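PDB 5A04: aldose-aldose oxidoreductase from Caulobacter crescentus, which probably oxidises one aldose and reduces another, with bound NADP(H) carrying the hydride between them. Local coordinates for residues E222-F227 with V240-V245. Sequence-based numbering, arbitrary orientation.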
ATOM      1  N   GLU A 222       0.014  19.639  -5.240  1.00 15.32           N
ATOM      2  CA  GLU A 222      -0.290  18.299  -5.742  1.00 15.98           C
ATOM      3  C   GLU A 222      -1.399  17.617  -4.953  1.00 16.01           C
ATOM      4  O   GLU A 222      -1.590  17.866  -3.757  1.00 15.49           O
ATOM      5  CB  GLU A 222       0.971  17.413  -5.753  1.00 16.47           C
ATOM      6  CG  GLU A 222       1.398  16.793  -4.417  1.00 16.47           C
ATOM      7  CD  GLU A 222       2.057  17.768  -3.445  1.00 15.63           C
ATOM      8  OE1 GLU A 222       2.365  18.927  -3.823  1.00 15.62           O
ATOM      9  OE2 GLU A 222       2.281  17.361  -2.276  1.00 15.73           O
ATOM     10  N   ASP A 223      -2.118  16.743  -5.650  1.00 14.60           N
ATOM     11  CA  ASP A 223      -3.170  15.936  -5.048  1.00 15.82           C
ATOM     12  C   ASP A 223      -2.566  14.625  -4.556  1.00 15.52           C
ATOM     13  O   ASP A 223      -2.342  14.464  -3.358  1.00 16.11           O
ATOM     14  CB  ASP A 223      -4.289  15.694  -6.065  1.00 15.57           C
ATOM     15  CG  ASP A 223      -5.306  14.665  -5.592  1.00 18.64           C
ATOM     16  OD1 ASP A 223      -5.325  14.334  -4.390  1.00 17.42           O
ATOM     17  OD2 ASP A 223      -6.096  14.207  -6.437  1.00 18.37           O
ATOM     18  N   ILE A 224      -2.311  13.697  -5.472  1.00 13.95           N
ATOM     19  CA  ILE A 224      -1.697  12.420  -5.105  1.00 15.11           C
ATOM     20  C   ILE A 224      -0.196  12.432  -5.370  1.00 15.43           C
ATOM     21  O   ILE A 224       0.248  12.819  -6.450  1.00 16.38           O
ATOM     22  CB  ILE A 224      -2.330  11.233  -5.872  1.00 16.18           C
ATOM     23  CG1 ILE A 224      -3.780  11.025  -5.423  1.00 20.71           C
ATOM     24  CG2 ILE A 224      -1.534   9.954  -5.624  1.00 16.17           C
ATOM     25  CD1 ILE A 224      -4.539   9.977  -6.262  1.00 23.25           C
ATOM     26  N   ILE A 225       0.587  12.030  -4.380  1.00 14.08           N
ATOM     27  CA  ILE A 225       1.985  11.705  -4.653  1.00 15.58           C
ATOM     28  C   ILE A 225       2.367  10.503  -3.788  1.00 16.49           C
ATOM     29  O   ILE A 225       2.524  10.587  -2.567  1.00 16.54           O
ATOM     30  CB  ILE A 225       2.940  12.932  -4.454  1.00 15.96           C
ATOM     31  CG1 ILE A 225       4.379  12.548  -4.823  1.00 15.45           C
ATOM     32  CG2 ILE A 225       2.848  13.536  -3.029  1.00 14.62           C
ATOM     33  CD1 ILE A 225       5.315  13.767  -4.940  1.00 16.43           C
ATOM     34  N   ASN A 226       2.451   9.352  -4.448  1.00 14.53           N
ATOM     35  CA  ASN A 226       2.749   8.098  -3.773  1.00 13.86           C
ATOM     36  C   ASN A 226       4.228   7.839  -3.883  1.00 14.36           C
ATOM     37  O   ASN A 226       4.846   8.193  -4.893  1.00 15.30           O
ATOM     38  CB  ASN A 226       1.948   6.948  -4.390  1.00 13.83           C
ATOM     39  CG  ASN A 226       0.454   7.186  -4.308  1.00 15.53           C
ATOM     40  OD1 ASN A 226      -0.026   7.919  -3.427  1.00 15.50           O
ATOM     41  ND2 ASN A 226      -0.296   6.567  -5.220  1.00 16.12           N
ATOM     42  N   PHE A 227       4.813   7.236  -2.862  1.00 13.48           N
ATOM     43  CA  PHE A 227       6.256   7.066  -2.882  1.00 13.39           C
ATOM     44  C   PHE A 227       6.689   5.742  -2.293  1.00 15.44           C
ATOM     45  O   PHE A 227       5.954   5.092  -1.533  1.00 14.71           O
ATOM     46  CB  PHE A 227       6.962   8.241  -2.172  1.00 13.33           C
ATOM     47  CG  PHE A 227       6.427   8.564  -0.794  1.00 14.00           C
ATOM     48  CD1 PHE A 227       5.280   9.345  -0.633  1.00 13.49           C
ATOM     49  CD2 PHE A 227       7.109   8.133   0.340  1.00 14.82           C
ATOM     50  CE1 PHE A 227       4.799   9.657   0.662  1.00 15.52           C
ATOM     51  CE2 PHE A 227       6.642   8.454   1.623  1.00 17.78           C
ATOM     52  CZ  PHE A 227       5.489   9.210   1.779  1.00 15.62           C
ATOM     53  N   VAL A 240       1.128   6.036   0.389  1.00 13.29           N
ATOM     54  CA  VAL A 240       0.187   6.905  -0.312  1.00 13.54           C
ATOM     55  C   VAL A 240       0.053   8.252   0.400  1.00 15.11           C
ATOM     56  O   VAL A 240      -0.036   8.296   1.627  1.00 15.79           O
ATOM     57  CB  VAL A 240      -1.208   6.243  -0.430  1.00 15.35           C
ATOM     58  CG1 VAL A 240      -2.291   7.281  -0.751  1.00 16.24           C
ATOM     59  CG2 VAL A 240      -1.179   5.128  -1.487  1.00 15.21           C
ATOM     60  N   SER A 241       0.044   9.332  -0.384  1.00 12.30           N
ATOM     61  CA  SER A 241      -0.295  10.681   0.080  1.00 13.64           C
ATOM     62  C   SER A 241      -1.349  11.240  -0.864  1.00 15.08           C
ATOM     63  O   SER A 241      -1.112  11.282  -2.077  1.00 16.02           O
ATOM     64  CB  SER A 241       0.948  11.587   0.079  1.00 13.58           C
ATOM     65  OG  SER A 241       0.607  12.905   0.471  1.00 14.00           O
ATOM     66  N   ALA A 242      -2.507  11.665  -0.345  1.00 13.89           N
ATOM     67  CA  ALA A 242      -3.589  12.062  -1.245  1.00 15.56           C
ATOM     68  C   ALA A 242      -4.494  13.150  -0.663  1.00 16.27           C
ATOM     69  O   ALA A 242      -4.702  13.227   0.545  1.00 15.36           O
ATOM     70  CB  ALA A 242      -4.434  10.830  -1.619  1.00 15.85           C
ATOM     71  N   TYR A 243      -5.038  13.971  -1.552  1.00 14.86           N
ATOM     72  CA  TYR A 243      -6.021  14.982  -1.189  1.00 14.36           C
ATOM     73  C   TYR A 243      -7.388  14.673  -1.821  1.00 16.16           C
ATOM     74  O   TYR A 243      -8.298  15.501  -1.765  1.00 17.08           O
ATOM     75  CB  TYR A 243      -5.545  16.370  -1.634  1.00 15.67           C
ATOM     76  CG  TYR A 243      -4.856  17.229  -0.579  1.00 15.53           C
ATOM     77  CD1 TYR A 243      -4.980  16.964   0.779  1.00 15.49           C
ATOM     78  CD2 TYR A 243      -4.101  18.337  -0.960  1.00 16.35           C
ATOM     79  CE1 TYR A 243      -4.370  17.782   1.728  1.00 15.27           C
ATOM     80  CE2 TYR A 243      -3.493  19.156  -0.025  1.00 15.75           C
ATOM     81  CZ  TYR A 243      -3.623  18.881   1.316  1.00 16.06           C
ATOM     82  OH  TYR A 243      -3.015  19.717   2.225  1.00 16.04           O
ATOM     83  N   SER A 244      -7.520  13.513  -2.456  1.00 16.70           N
ATOM     84  CA  SER A 244      -8.770  13.167  -3.146  1.00 18.08           C
ATOM     85  C   SER A 244      -9.361  11.824  -2.704  1.00 19.24           C
ATOM     86  O   SER A 244     -10.362  11.378  -3.261  1.00 19.41           O
ATOM     87  CB  SER A 244      -8.568  13.171  -4.673  1.00 19.03           C
ATOM     88  OG  SER A 244      -7.560  12.251  -5.085  1.00 17.16           O
ATOM     89  N   VAL A 245      -8.754  11.181  -1.712  1.00 16.92           N
ATOM     90  CA  VAL A 245      -9.356   9.995  -1.084  1.00 17.27           C
ATOM     91  C   VAL A 245      -9.156  10.053   0.418  1.00 17.47           C
ATOM     92  O   VAL A 245      -8.285  10.767   0.903  1.00 17.25           O
ATOM     93  CB  VAL A 245      -8.762   8.660  -1.602  1.00 18.97           C
ATOM     94  CG1 VAL A 245      -8.989   8.492  -3.090  1.00 19.87           C
ATOM     95  CG2 VAL A 245      -7.278   8.551  -1.264  1.00 18.51           C
TER
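D223 reaches across the open end of a β-hairpin, strands 224-230 and 236-242, and takes hold of the chain just after the second strand. Start at its CB: with CG anti to the backbone N (chi1 170°), the carboxylate is carried over to Y243 and S244. CG comes 3.3 Å from S244 OG, the hydroxyl that OD2 then binds. One branch, OD1, accepts the Y243 backbone N at 2.9 Å, met nearly along its C-O bond. The other, OD2, offers its syn lone pair to S244 OG at 2.8 Å, and also forms a salt bridge with R155 of the second subunit. That arginine donates to S244 OG as well, tying hairpin and hydroxyl to the neighbouring chain.

Further into the antiparallel hairpin a single backbone bond joins I225 and S241: I225 N donates to S241 O at 3.0 Å. I224 CG1 rests on A242 CB (3.9 Å). At the next pair the N226 side chain runs alongside that of V240; its CG stays beside the backbone N (chi1 -59°), which sets OD1 3.3 Å from V240 CA and lets it take a weak bond from S241 N. The hydroxyl of S241 turns to S182 on helix 182-198, while its CB meets the edge of the F227 ring.

With an alanine at D223, the Y243 amide would probably keep, of its bonds here, the weak one to the backbone carbonyl of that residue, and the S244 hydroxyl and R155 of the second subunit would lose this carboxylate. Since the Y243 side chain stands about 6 Å from the bound glucose and packs edge-to-face with F163 of the sugar pocket, this buried carboxylate, its charge probably balanced by the arginine, links the dimer contact to the backbone that carries a pocket-side tyrosine.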